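Local coordinates for hypothetical protein (Staphylococcus aureus subsp. aureus, PDB 1QYI) that is of unknown function but belongs to the HAD-like clan and may be a hydrolase, with a large helical insertion beside its core, at residues A[13-18]-A[343-348]; A[25-30]-A[57-62]; A[177-182]-A[189-194]; A[221-226]-A[364-369]; A[288-293]-A[318-323]. One frame throughout, in Å; residues are numbered along the deposited sequence.

How the contacts relate
Contact 1 opens near the N terminus, where the chain leaves strand 3-6 for helix 16-31, and closes late, at the loop after strand 337-341. Contacts 2, 3 and 5 nest inside that long loop. Contact 2 then joins helices 16-31 and 49-60, and contact 3 brings two parts of helix 172-195 together; the two touch through Thr25 and Tyr181. Contact 4 joins helix 217-229 to the chain after strand 361-363. Its segments alternate with those of contact 1, so the two cross, and Thr343 packs on His365. Contact 5 nests inside contact 4 and joins a helix to strand 318-322. Val321 of that strand touches Leu366 and Leu369 of contact 4.

Contact 1: residues A[13-18]-A[343-348]; sequences LSEERC and TGLKGK
Leu345 meets segment 13-18 at two neighbouring acidic residues, Glu15 and Glu16. Just before them, Ser14 is joined by backbone hydrogen bonds to Ile212, where the outgoing and returning chains between the core and the probable cap run side by side. The side chain of Glu15 runs out extended (chi2 175°) and crosses that of Leu345 at about a right angle. Glu15 OE1 is modelled 3.0 Å from Leu345 CD2, a short approach whose exact value is doubtful at this resolution. The CG of Leu345 lies 3.8 Å from the same Glu15 OE1. This is a surface contact, with carboxylates laid against one apolar side chain. It sits where the chain passes from the Rossmann-like HAD core into the helical insertion. Glu16 comes next, at the start of helix 16-31. Its chain bends at CB-CG (chi2 -61°) and slides past Leu345 in the opposite direction. Glu16 OE2 lies 3.5 Å from Leu345 CD1, while OE1 forms a salt bridge with Arg56. Cys18 N donates to Glu15 O (2.8 Å) in this first turn. Across the contact, Leu345 projects from a type I turn closed by Gly347 N to Gly344 O (2.7 Å).

Contact 2: residues A[25-30]-A[57-62]; sequences TVYELL and NRIFQK
Ile59 carries most of this contact, and its two branches meet neighbouring residues of helix 16-31. From CB, the methyl Ile59 CG2 lies 4.1 Å from CB of Val26 and just as close to Val26 CG1. The same methyl stands over the rim of one face of the Phe60 ring. The other branch leaves with CG1 opposite the carbonyl carbon (chi1 -57°). At its tip, Ile59 CD1 lies 3.9 Å from CD1 of Tyr27, at a slant to the ring. Polar atoms border this apolar patch. Arg58 brings NH1 to 3.8 Å from Tyr27 OH, too far for a bond, and the guanidinium stands 78° from the ring plane. A water in the guanidinium plane spans the pair. It accepts from Arg58 NH1 at 2.7 Å, and its link to Tyr27 OH is weak. Glu130 takes Arg58 NH2 in a salt bridge. Leu81 and Phe85 of helix 77-93 pack on the same part of helix 16-31. The arrangement is that of helix-on-helix packing in an all-helical domain, here the probable cap of a HAD-type enzyme.

Contact 3: residues A[177-182]-A[189-194]; sequences AQEVYQ and KLYEDV
The Tyr191 ring meets Gln182 at its edge. CB of Gln182 lies in the ring plane, 3.8 Å from Tyr191 CD1. The backbone O of Glu179 approaches obliquely, 3.5 Å from Tyr191 CE1. The Glu179 carboxylate stands nearly perpendicular to the ring, at 86°. The phenol end lies against the Glu179 chain, with Tyr191 OH 3.2 Å from Glu179 CB. The hydroxyl makes no hydrogen bond to that carboxylate, whose oxygens form salt bridges with Lys197 and Arg200. Tyr191 reaches this place because its CG points opposite the backbone N (chi1 175°). Both segments belong to helix 172-195. Yet the CA atoms of Gln182 and Tyr191 are 6.5 Å apart, about half the rise of nine residues in a straight helix. The helix must therefore bend sharply between them, and Tyr191 lies between the two arms, against Glu179 and Gln182. On the segment before the bend, Tyr181 packs on Cys18, Val21 and Thr25 of helix 16-31. Its ring also meets Trp78 of helix 77-93 edge to face.

Contact 4: residues A[221-226]-A[364-369]; sequences KVLLND and NHLGEL
Leu223 of helix 217-229 packs on Leu366 and Leu369 in a buried, apolar contact at one face of the central sheet. One methyl does most of the work. CD2 of Leu223 lies 3.6 Å from CG of Leu366 and 3.3 Å from the Leu366 backbone O. The other branch reaches the next turn of chain more loosely, with Leu223 CD1 4.4 Å from Leu369 CD2. Leu223 points its CG opposite the backbone N (chi1 160°), which turns the branched end toward segment 364-369. Leu224, Leu366 and Leu369 all touch Phe6 of strand 3-6. The contact thus belongs to one helical layer of the α/β/α sandwich of HAD proteins. It joins the helix before strand 233-237 to the chain that follows strand 361-363. Within segment 364-369, Glu368 folds back on Asn364. ND2 of Asn364 donates to the syn lone pair of Glu368 OE2 at 2.8 Å. Asn364 N reaches Glu368 OE1 from above the carboxylate plane at 3.3 Å. Beside the leucines, Asp226 forms a salt bridge with Arg370.

Contact 5: residues A[288-293]-A[318-323]; sequences FSYIAA and VFIVGD
Tyr290 and Ile320 make a CH-pi contact. CD1 of Ile320 stands over the centre of one face of the Tyr290 ring. Ile320 CD1 is 3.8 Å from the centroid of the Tyr290 ring, 11° off its normal. The isoleucine chain is extended to that methyl (chi2 177°), which lets its two branches share the ring. Apolar contact continues toward the phenol end, where Ile320 CG2 lies 3.5 Å from Tyr290 CZ. Ile320 CG2 is also in van der Waals contact with Tyr290 OH, at 3.4 Å. The hydroxyl forms no bond to the strand backbone. The polar groups of that backbone serve the sheet instead: Phe319 and Val321 pair with Lys3 and Leu5 on strand 3-6, and Ile320 pairs with Thr337 and Ile339. Tyr290 also touches Asp327 and Ser330, so it lies between helix 288-295, helix 325-334 and the sheet. Val321 points away, to the other sheet face. This is helix-on-sheet packing of a Rossmann-like HAD core. Strand 318-322 leads to Asp323, close to Asp7 at the end of strand 3-6, where the active site lies in HAD relatives.

Contact 1: residues A[13-18]-A[343-348]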
# COMPACT_ATOMS: atom_id res chain seq x y z
N LEU A 13 -8.35 -3.06 8.90
CA LEU A 13 -7.39 -3.94 8.23
C LEU A 13 -5.97 -3.40 8.36
O LEU A 13 -5.78 -2.23 8.68
CB LEU A 13 -7.74 -4.03 6.75
CG LEU A 13 -9.20 -4.26 6.32
CD1 LEU A 13 -9.26 -4.15 4.81
CD2 LEU A 13 -9.72 -5.62 6.80
N SER A 14 -4.98 -4.24 8.13
CA SER A 14 -3.60 -3.78 8.21
C SER A 14 -3.02 -3.78 6.81
O SER A 14 -3.68 -4.21 5.87
CB SER A 14 -2.77 -4.66 9.15
OG SER A 14 -2.90 -6.03 8.82
N GLU A 15 -1.80 -3.28 6.67
CA GLU A 15 -1.14 -3.21 5.36
C GLU A 15 -0.16 -4.34 5.11
O GLU A 15 0.45 -4.40 4.04
CB GLU A 15 -0.40 -1.88 5.22
CG GLU A 15 -1.28 -0.65 5.13
CD GLU A 15 -0.47 0.63 5.13
OE1 GLU A 15 0.27 0.86 6.11
OE2 GLU A 15 -0.58 1.41 4.16
N GLU A 16 -0.02 -5.23 6.09
CA GLU A 16 0.91 -6.36 6.01
C GLU A 16 0.89 -7.13 4.70
O GLU A 16 1.94 -7.40 4.12
CB GLU A 16 0.62 -7.35 7.16
CG GLU A 16 1.01 -6.83 8.53
CD GLU A 16 2.50 -6.52 8.63
OE1 GLU A 16 3.33 -7.42 8.36
OE2 GLU A 16 2.84 -5.38 9.00
N ARG A 17 -0.31 -7.49 4.24
CA ARG A 17 -0.46 -8.24 3.00
C ARG A 17 0.24 -7.54 1.84
O ARG A 17 0.74 -8.19 0.93
CB ARG A 17 -1.95 -8.42 2.68
CG ARG A 17 -2.30 -9.76 2.07
CD ARG A 17 -2.60 -10.82 3.13
NE ARG A 17 -1.51 -11.78 3.30
CZ ARG A 17 -1.67 -13.03 3.73
NH1 ARG A 17 -2.88 -13.49 4.04
NH2 ARG A 17 -0.63 -13.84 3.85
N CYS A 18 0.27 -6.20 1.88
CA CYS A 18 0.93 -5.45 0.82
C CYS A 18 2.40 -5.86 0.80
O CYS A 18 2.94 -6.20 -0.25
CB CYS A 18 0.81 -3.94 1.06
SG CYS A 18 -0.82 -3.23 0.66
N THR A 343 -3.70 0.75 16.57
CA THR A 343 -3.56 -0.41 15.71
C THR A 343 -2.84 -0.12 14.38
O THR A 343 -3.04 -0.83 13.38
CB THR A 343 -4.94 -1.05 15.47
OG1 THR A 343 -5.94 -0.04 15.35
CG2 THR A 343 -5.29 -1.97 16.62
N GLY A 344 -1.99 0.91 14.37
CA GLY A 344 -1.24 1.26 13.17
C GLY A 344 0.03 0.44 13.07
O GLY A 344 0.37 -0.31 14.00
N LEU A 345 0.76 0.56 11.96
CA LEU A 345 2.00 -0.20 11.78
C LEU A 345 3.02 0.03 12.91
O LEU A 345 3.85 -0.83 13.18
CB LEU A 345 2.64 0.14 10.43
CG LEU A 345 2.02 -0.50 9.18
CD1 LEU A 345 1.99 -2.01 9.37
CD2 LEU A 345 0.61 0.03 8.95
N LYS A 346 2.94 1.20 13.54
CA LYS A 346 3.83 1.56 14.64
C LYS A 346 3.32 0.98 15.96
O LYS A 346 4.00 1.06 16.98
CB LYS A 346 3.92 3.09 14.77
CG LYS A 346 4.58 3.82 13.60
CD LYS A 346 6.09 3.61 13.58
CE LYS A 346 6.77 4.46 12.49
NZ LYS A 346 8.27 4.47 12.63
N GLY A 347 2.12 0.41 15.94
CA GLY A 347 1.55 -0.17 17.15
C GLY A 347 1.13 0.89 18.15
O GLY A 347 0.51 1.89 17.78
N LYS A 348 1.48 0.69 19.42
CA LYS A 348 1.12 1.65 20.46
C LYS A 348 2.17 2.75 20.62
O LYS A 348 1.93 3.75 21.30
CB LYS A 348 0.92 0.93 21.79
CG LYS A 348 -0.21 -0.09 21.77
CD LYS A 348 -0.35 -0.80 23.11
CE LYS A 348 -1.47 -1.83 23.04
NZ LYS A 348 -1.59 -2.63 24.30

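Contact 2: residues A[25-30]-A[57-62]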
# COMPACT_ATOMS: atom_id res chain seq x y z
N THR A 25 6.19 -10.84 -5.14
CA THR A 25 6.46 -10.30 -6.46
C THR A 25 7.92 -10.51 -6.82
O THR A 25 8.24 -11.14 -7.83
CB THR A 25 6.09 -8.83 -6.54
OG1 THR A 25 4.67 -8.71 -6.41
CG2 THR A 25 6.52 -8.24 -7.87
N VAL A 26 8.80 -9.98 -5.98
CA VAL A 26 10.23 -10.12 -6.19
C VAL A 26 10.60 -11.59 -6.38
O VAL A 26 11.33 -11.96 -7.30
CB VAL A 26 11.00 -9.54 -4.98
CG1 VAL A 26 12.49 -9.52 -5.25
CG2 VAL A 26 10.49 -8.15 -4.67
N TYR A 27 10.06 -12.44 -5.51
CA TYR A 27 10.33 -13.87 -5.58
C TYR A 27 9.83 -14.52 -6.89
O TYR A 27 10.54 -15.31 -7.50
CB TYR A 27 9.72 -14.56 -4.34
CG TYR A 27 10.30 -15.92 -4.00
CD1 TYR A 27 11.66 -16.09 -3.73
CD2 TYR A 27 9.47 -17.04 -3.94
CE1 TYR A 27 12.19 -17.35 -3.42
CE2 TYR A 27 9.98 -18.30 -3.63
CZ TYR A 27 11.33 -18.46 -3.38
OH TYR A 27 11.80 -19.72 -3.12
N GLU A 28 8.63 -14.18 -7.34
CA GLU A 28 8.14 -14.76 -8.58
C GLU A 28 8.94 -14.29 -9.78
O GLU A 28 9.10 -15.02 -10.76
CB GLU A 28 6.69 -14.38 -8.81
CG GLU A 28 6.04 -15.22 -9.89
CD GLU A 28 4.77 -14.60 -10.40
OE1 GLU A 28 4.12 -13.84 -9.63
OE2 GLU A 28 4.42 -14.87 -11.57
N LEU A 29 9.43 -13.06 -9.70
CA LEU A 29 10.23 -12.50 -10.78
C LEU A 29 11.63 -13.12 -10.76
O LEU A 29 12.43 -12.92 -11.67
CB LEU A 29 10.33 -10.98 -10.59
CG LEU A 29 9.68 -10.04 -11.61
CD1 LEU A 29 8.42 -10.65 -12.20
CD2 LEU A 29 9.35 -8.73 -10.89
N LEU A 30 11.91 -13.90 -9.72
CA LEU A 30 13.24 -14.50 -9.60
C LEU A 30 13.33 -15.99 -9.89
O LEU A 30 14.29 -16.42 -10.54
CB LEU A 30 13.77 -14.21 -8.20
CG LEU A 30 15.10 -13.50 -8.00
CD1 LEU A 30 15.36 -12.40 -9.01
CD2 LEU A 30 15.03 -12.93 -6.62
N ASN A 57 10.31 -13.17 4.63
CA ASN A 57 11.42 -13.16 5.55
C ASN A 57 12.74 -13.22 4.80
O ASN A 57 13.66 -12.47 5.09
CB ASN A 57 11.31 -14.32 6.51
CG ASN A 57 12.50 -14.41 7.43
OD1 ASN A 57 12.84 -13.44 8.10
ND2 ASN A 57 13.15 -15.57 7.46
N ARG A 58 12.83 -14.11 3.81
CA ARG A 58 14.06 -14.25 3.04
C ARG A 58 14.36 -13.01 2.20
O ARG A 58 15.46 -12.47 2.25
CB ARG A 58 13.99 -15.45 2.10
CG ARG A 58 14.02 -16.81 2.76
CD ARG A 58 14.17 -17.87 1.69
NE ARG A 58 15.45 -17.71 0.99
CZ ARG A 58 15.72 -18.19 -0.22
NH1 ARG A 58 14.80 -18.87 -0.89
NH2 ARG A 58 16.92 -18.00 -0.76
N ILE A 59 13.36 -12.57 1.43
CA ILE A 59 13.52 -11.40 0.56
C ILE A 59 13.90 -10.14 1.33
O ILE A 59 14.91 -9.51 1.02
CB ILE A 59 12.21 -11.13 -0.26
CG1 ILE A 59 11.83 -12.36 -1.08
CG2 ILE A 59 12.42 -9.94 -1.20
CD1 ILE A 59 12.92 -12.81 -2.06
N PHE A 60 13.12 -9.77 2.34
CA PHE A 60 13.39 -8.57 3.12
C PHE A 60 14.30 -8.70 4.35
O PHE A 60 14.58 -7.70 5.02
CB PHE A 60 12.07 -7.91 3.54
CG PHE A 60 11.21 -7.45 2.40
CD1 PHE A 60 11.73 -6.64 1.40
CD2 PHE A 60 9.87 -7.83 2.33
CE1 PHE A 60 10.93 -6.20 0.34
CE2 PHE A 60 9.06 -7.40 1.27
CZ PHE A 60 9.59 -6.58 0.28
N GLN A 61 14.75 -9.92 4.64
CA GLN A 61 15.63 -10.18 5.77
C GLN A 61 15.05 -9.69 7.10
O GLN A 61 15.55 -8.76 7.73
CB GLN A 61 16.99 -9.51 5.53
CG GLN A 61 17.68 -10.00 4.28
CD GLN A 61 18.27 -11.38 4.44
OE1 GLN A 61 19.30 -11.56 5.09
NE2 GLN A 61 17.62 -12.38 3.85
N LYS A 62 13.97 -10.34 7.53
CA LYS A 62 13.31 -9.98 8.77
C LYS A 62 12.74 -8.58 8.67
O LYS A 62 12.58 -7.90 9.68
CB LYS A 62 14.26 -10.06 9.96
CG LYS A 62 14.47 -11.47 10.53
CD LYS A 62 13.16 -12.09 11.02
CE LYS A 62 13.38 -13.48 11.60
NZ LYS A 62 12.12 -14.10 12.11
O HOH W 1 12.56 -20.00 0.10

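Contact 3: residues A[177-182]-A[189-194]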
# COMPACT_ATOMS: atom_id res chain seq x y z
N ALA A 177 7.07 -5.36 -13.08
CA ALA A 177 7.03 -5.68 -11.67
C ALA A 177 5.73 -5.20 -11.04
O ALA A 177 5.17 -5.87 -10.18
CB ALA A 177 8.20 -5.04 -10.96
N GLN A 178 5.25 -4.06 -11.49
CA GLN A 178 4.04 -3.52 -10.92
C GLN A 178 2.82 -4.30 -11.39
O GLN A 178 1.86 -4.44 -10.63
CB GLN A 178 3.93 -2.03 -11.25
CG GLN A 178 2.82 -1.33 -10.53
CD GLN A 178 1.61 -1.13 -11.42
OE1 GLN A 178 1.35 -1.93 -12.32
NE2 GLN A 178 0.85 -0.07 -11.15
N GLU A 179 2.86 -4.85 -12.60
CA GLU A 179 1.72 -5.63 -13.10
C GLU A 179 1.65 -6.96 -12.37
O GLU A 179 0.57 -7.48 -12.09
CB GLU A 179 1.81 -5.87 -14.61
CG GLU A 179 1.79 -4.59 -15.42
CD GLU A 179 1.66 -4.81 -16.91
OE1 GLU A 179 2.11 -5.86 -17.43
OE2 GLU A 179 1.13 -3.92 -17.59
N VAL A 180 2.83 -7.51 -12.06
CA VAL A 180 2.91 -8.79 -11.37
C VAL A 180 2.33 -8.65 -9.97
O VAL A 180 1.67 -9.56 -9.47
CB VAL A 180 4.37 -9.28 -11.24
CG1 VAL A 180 4.39 -10.64 -10.59
CG2 VAL A 180 5.03 -9.32 -12.61
N TYR A 181 2.59 -7.52 -9.34
CA TYR A 181 2.09 -7.28 -7.99
C TYR A 181 0.56 -7.13 -7.98
O TYR A 181 -0.14 -7.70 -7.12
CB TYR A 181 2.76 -6.03 -7.41
CG TYR A 181 2.17 -5.58 -6.09
CD1 TYR A 181 0.98 -4.86 -6.05
CD2 TYR A 181 2.83 -5.83 -4.88
CE1 TYR A 181 0.45 -4.40 -4.86
CE2 TYR A 181 2.31 -5.38 -3.68
CZ TYR A 181 1.12 -4.67 -3.68
OH TYR A 181 0.59 -4.21 -2.50
N GLN A 182 0.06 -6.37 -8.95
CA GLN A 182 -1.37 -6.11 -9.05
C GLN A 182 -2.16 -7.39 -9.28
O GLN A 182 -3.25 -7.56 -8.73
CB GLN A 182 -1.63 -5.08 -10.16
CG GLN A 182 -1.14 -3.68 -9.81
CD GLN A 182 -1.92 -3.05 -8.65
OE1 GLN A 182 -3.00 -2.49 -8.86
NE2 GLN A 182 -1.38 -3.15 -7.43
N LYS A 189 -8.94 -11.91 -12.31
CA LYS A 189 -10.23 -11.32 -12.67
C LYS A 189 -10.29 -9.80 -12.48
O LYS A 189 -10.53 -9.04 -13.43
CB LYS A 189 -11.35 -11.98 -11.86
CG LYS A 189 -12.75 -11.63 -12.34
CD LYS A 189 -13.85 -12.31 -11.52
CE LYS A 189 -15.06 -12.59 -12.39
NZ LYS A 189 -15.52 -11.38 -13.12
N LEU A 190 -10.07 -9.36 -11.24
CA LEU A 190 -10.08 -7.95 -10.87
C LEU A 190 -8.92 -7.19 -11.55
O LEU A 190 -8.99 -5.98 -11.79
CB LEU A 190 -9.99 -7.83 -9.34
CG LEU A 190 -11.12 -7.26 -8.46
CD1 LEU A 190 -12.49 -7.54 -9.04
CD2 LEU A 190 -10.99 -7.86 -7.05
N TYR A 191 -7.84 -7.91 -11.84
CA TYR A 191 -6.70 -7.30 -12.50
C TYR A 191 -7.14 -6.76 -13.86
O TYR A 191 -6.95 -5.58 -14.13
CB TYR A 191 -5.59 -8.33 -12.73
CG TYR A 191 -4.42 -7.79 -13.53
CD1 TYR A 191 -3.46 -6.97 -12.93
CD2 TYR A 191 -4.27 -8.12 -14.87
CE1 TYR A 191 -2.36 -6.50 -13.65
CE2 TYR A 191 -3.19 -7.66 -15.60
CZ TYR A 191 -2.23 -6.85 -14.99
OH TYR A 191 -1.12 -6.45 -15.71
N GLU A 192 -7.74 -7.62 -14.68
CA GLU A 192 -8.19 -7.24 -16.02
C GLU A 192 -9.18 -6.08 -15.96
O GLU A 192 -9.08 -5.13 -16.74
CB GLU A 192 -8.83 -8.45 -16.75
CG GLU A 192 -7.98 -9.75 -16.70
CD GLU A 192 -8.29 -10.76 -17.80
OE1 GLU A 192 -9.44 -11.25 -17.92
OE2 GLU A 192 -7.35 -11.10 -18.55
N ASP A 193 -10.13 -6.13 -15.04
CA ASP A 193 -11.12 -5.06 -14.94
C ASP A 193 -10.59 -3.73 -14.39
O ASP A 193 -11.05 -2.67 -14.80
CB ASP A 193 -12.31 -5.50 -14.09
CG ASP A 193 -13.52 -4.62 -14.31
OD1 ASP A 193 -13.92 -4.46 -15.50
OD2 ASP A 193 -14.07 -4.09 -13.32
N VAL A 194 -9.63 -3.78 -13.47
CA VAL A 194 -9.07 -2.58 -12.90
C VAL A 194 -7.91 -2.03 -13.71
O VAL A 194 -7.85 -0.85 -14.01
CB VAL A 194 -8.59 -2.84 -11.45
CG1 VAL A 194 -7.97 -1.58 -10.87
CG2 VAL A 194 -9.75 -3.31 -10.59

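Contact 4: residues A[221-226]-A[364-369]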
# COMPACT_ATOMS: atom_id res chain seq x y z
N LYS A 221 -18.88 -6.44 13.77
CA LYS A 221 -20.20 -6.40 13.16
C LYS A 221 -21.25 -6.06 14.21
O LYS A 221 -22.32 -5.56 13.87
CB LYS A 221 -20.53 -7.74 12.51
CG LYS A 221 -19.91 -7.99 11.15
CD LYS A 221 -20.17 -9.42 10.70
CE LYS A 221 -19.64 -9.69 9.30
NZ LYS A 221 -19.70 -11.14 8.95
N VAL A 222 -20.95 -6.34 15.48
CA VAL A 222 -21.87 -6.04 16.58
C VAL A 222 -21.67 -4.59 17.01
O VAL A 222 -22.63 -3.91 17.39
CB VAL A 222 -21.62 -6.95 17.81
CG1 VAL A 222 -22.54 -6.54 18.95
CG2 VAL A 222 -21.85 -8.41 17.44
N LEU A 223 -20.43 -4.13 16.97
CA LEU A 223 -20.08 -2.76 17.33
C LEU A 223 -20.69 -1.79 16.33
O LEU A 223 -21.27 -0.78 16.71
CB LEU A 223 -18.56 -2.59 17.38
CG LEU A 223 -17.97 -1.18 17.27
CD1 LEU A 223 -18.40 -0.32 18.46
CD2 LEU A 223 -16.45 -1.28 17.19
N LEU A 224 -20.54 -2.10 15.05
CA LEU A 224 -21.08 -1.23 14.00
C LEU A 224 -22.60 -1.20 14.08
O LEU A 224 -23.22 -0.15 13.92
CB LEU A 224 -20.64 -1.73 12.62
CG LEU A 224 -19.13 -1.68 12.37
CD1 LEU A 224 -18.82 -2.24 10.99
CD2 LEU A 224 -18.65 -0.24 12.49
N ASN A 225 -23.19 -2.37 14.31
CA ASN A 225 -24.63 -2.52 14.42
C ASN A 225 -25.18 -1.67 15.56
O ASN A 225 -26.15 -0.94 15.38
CB ASN A 225 -24.98 -4.00 14.63
CG ASN A 225 -26.45 -4.29 14.44
OD1 ASN A 225 -27.04 -3.93 13.42
ND2 ASN A 225 -27.05 -4.96 15.41
N ASP A 226 -24.57 -1.77 16.74
CA ASP A 226 -25.03 -0.98 17.88
C ASP A 226 -24.79 0.50 17.61
O ASP A 226 -25.59 1.34 18.00
CB ASP A 226 -24.31 -1.37 19.17
CG ASP A 226 -24.45 -2.85 19.49
OD1 ASP A 226 -25.47 -3.46 19.11
OD2 ASP A 226 -23.53 -3.39 20.14
N ASN A 364 -6.98 1.74 22.40
CA ASN A 364 -6.05 0.67 22.01
C ASN A 364 -6.44 0.06 20.68
O ASN A 364 -5.59 -0.23 19.84
CB ASN A 364 -5.97 -0.43 23.06
CG ASN A 364 -5.21 -0.01 24.30
OD1 ASN A 364 -4.04 0.35 24.24
ND2 ASN A 364 -5.89 -0.06 25.44
N HIS A 365 -7.74 -0.16 20.49
CA HIS A 365 -8.24 -0.73 19.25
C HIS A 365 -9.73 -0.42 19.04
O HIS A 365 -10.40 0.06 19.95
CB HIS A 365 -7.99 -2.25 19.24
CG HIS A 365 -8.51 -2.95 20.45
ND1 HIS A 365 -9.85 -3.13 20.70
CD2 HIS A 365 -7.85 -3.52 21.50
CE1 HIS A 365 -10.01 -3.78 21.84
NE2 HIS A 365 -8.81 -4.02 22.34
N LEU A 366 -10.22 -0.69 17.85
CA LEU A 366 -11.62 -0.43 17.51
C LEU A 366 -12.62 -0.87 18.57
O LEU A 366 -13.70 -0.29 18.69
CB LEU A 366 -11.97 -1.09 16.18
CG LEU A 366 -13.33 -0.69 15.59
CD1 LEU A 366 -13.32 0.80 15.27
CD2 LEU A 366 -13.62 -1.50 14.33
N GLY A 367 -12.28 -1.91 19.33
CA GLY A 367 -13.20 -2.40 20.34
C GLY A 367 -13.45 -1.44 21.48
O GLY A 367 -14.60 -1.24 21.92
N GLU A 368 -12.38 -0.83 21.97
CA GLU A 368 -12.44 0.12 23.07
C GLU A 368 -13.12 1.42 22.68
O GLU A 368 -13.05 2.41 23.41
CB GLU A 368 -11.02 0.41 23.58
CG GLU A 368 -10.45 -0.71 24.45
CD GLU A 368 -9.02 -0.44 24.90
OE1 GLU A 368 -8.66 0.76 25.05
OE2 GLU A 368 -8.27 -1.41 25.13
N LEU A 369 -13.79 1.42 21.53
CA LEU A 369 -14.48 2.62 21.05
C LEU A 369 -15.73 2.95 21.87
O LEU A 369 -16.13 4.11 21.95
CB LEU A 369 -14.86 2.46 19.58
CG LEU A 369 -15.65 3.60 18.94
CD1 LEU A 369 -14.82 4.88 18.95
CD2 LEU A 369 -16.02 3.23 17.51

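Contact 5: residues A[288-293]-A[318-323]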
# COMPACT_ATOMS: atom_id res chain seq x y z
N PHE A 288 -10.59 16.67 2.38
CA PHE A 288 -11.51 16.43 1.27
C PHE A 288 -12.27 15.12 1.32
O PHE A 288 -13.50 15.11 1.20
CB PHE A 288 -10.79 16.49 -0.07
CG PHE A 288 -11.61 15.96 -1.20
CD1 PHE A 288 -12.70 16.69 -1.67
CD2 PHE A 288 -11.34 14.72 -1.76
CE1 PHE A 288 -13.51 16.19 -2.69
CE2 PHE A 288 -12.14 14.22 -2.79
CZ PHE A 288 -13.24 14.96 -3.25
N SER A 289 -11.54 14.02 1.46
CA SER A 289 -12.16 12.70 1.49
C SER A 289 -13.06 12.54 2.71
O SER A 289 -14.12 11.92 2.62
CB SER A 289 -11.10 11.60 1.48
OG SER A 289 -10.27 11.70 2.62
N TYR A 290 -12.67 13.12 3.84
CA TYR A 290 -13.50 13.02 5.02
C TYR A 290 -14.76 13.84 4.81
O TYR A 290 -15.84 13.46 5.27
CB TYR A 290 -12.74 13.50 6.26
CG TYR A 290 -12.08 12.37 7.03
CD1 TYR A 290 -12.84 11.29 7.49
CD2 TYR A 290 -10.70 12.35 7.24
CE1 TYR A 290 -12.24 10.21 8.13
CE2 TYR A 290 -10.09 11.27 7.89
CZ TYR A 290 -10.86 10.20 8.33
OH TYR A 290 -10.27 9.12 8.95
N ILE A 291 -14.63 14.95 4.09
CA ILE A 291 -15.76 15.83 3.81
C ILE A 291 -16.73 15.16 2.83
O ILE A 291 -17.95 15.37 2.90
CB ILE A 291 -15.27 17.18 3.23
CG1 ILE A 291 -14.42 17.90 4.29
CG2 ILE A 291 -16.45 18.04 2.80
CD1 ILE A 291 -13.86 19.25 3.86
N ALA A 292 -16.18 14.37 1.92
CA ALA A 292 -16.97 13.66 0.93
C ALA A 292 -17.72 12.50 1.60
O ALA A 292 -18.84 12.18 1.23
CB ALA A 292 -16.07 13.13 -0.16
N ALA A 293 -17.08 11.89 2.59
CA ALA A 293 -17.65 10.78 3.32
C ALA A 293 -18.72 11.25 4.29
O ALA A 293 -19.54 10.46 4.78
CB ALA A 293 -16.57 10.04 4.07
N VAL A 318 -19.47 14.93 14.58
CA VAL A 318 -18.61 14.09 13.78
C VAL A 318 -17.42 13.59 14.59
O VAL A 318 -16.73 14.37 15.24
CB VAL A 318 -18.11 14.83 12.52
CG1 VAL A 318 -17.34 13.86 11.61
CG2 VAL A 318 -19.28 15.46 11.78
N PHE A 319 -17.21 12.27 14.53
CA PHE A 319 -16.12 11.59 15.23
C PHE A 319 -15.29 10.82 14.20
O PHE A 319 -15.75 9.85 13.59
CB PHE A 319 -16.68 10.57 16.22
CG PHE A 319 -17.45 11.17 17.35
CD1 PHE A 319 -16.79 11.84 18.38
CD2 PHE A 319 -18.83 11.09 17.38
CE1 PHE A 319 -17.50 12.40 19.42
CE2 PHE A 319 -19.55 11.66 18.42
CZ PHE A 319 -18.88 12.32 19.43
N ILE A 320 -14.05 11.25 14.02
CA ILE A 320 -13.16 10.60 13.08
C ILE A 320 -12.34 9.57 13.84
O ILE A 320 -11.69 9.89 14.84
CB ILE A 320 -12.26 11.63 12.39
CG1 ILE A 320 -13.09 12.40 11.37
CG2 ILE A 320 -11.08 10.94 11.73
CD1 ILE A 320 -12.34 13.51 10.66
N VAL A 321 -12.39 8.33 13.36
CA VAL A 321 -11.70 7.18 13.95
C VAL A 321 -10.57 6.70 13.05
O VAL A 321 -10.80 6.06 12.01
CB VAL A 321 -12.69 6.00 14.19
CG1 VAL A 321 -11.95 4.78 14.73
CG2 VAL A 321 -13.78 6.43 15.15
N GLY A 322 -9.34 7.00 13.46
CA GLY A 322 -8.21 6.59 12.66
C GLY A 322 -6.99 6.38 13.51
O GLY A 322 -7.03 6.47 14.73
N ASP A 323 -5.87 6.12 12.85
CA ASP A 323 -4.64 5.87 13.55
C ASP A 323 -3.53 6.81 13.11
O ASP A 323 -2.59 7.06 13.85
CB ASP A 323 -4.21 4.42 13.31
CG ASP A 323 -4.02 4.12 11.84
OD1 ASP A 323 -4.91 4.47 11.02
OD2 ASP A 323 -2.98 3.52 11.51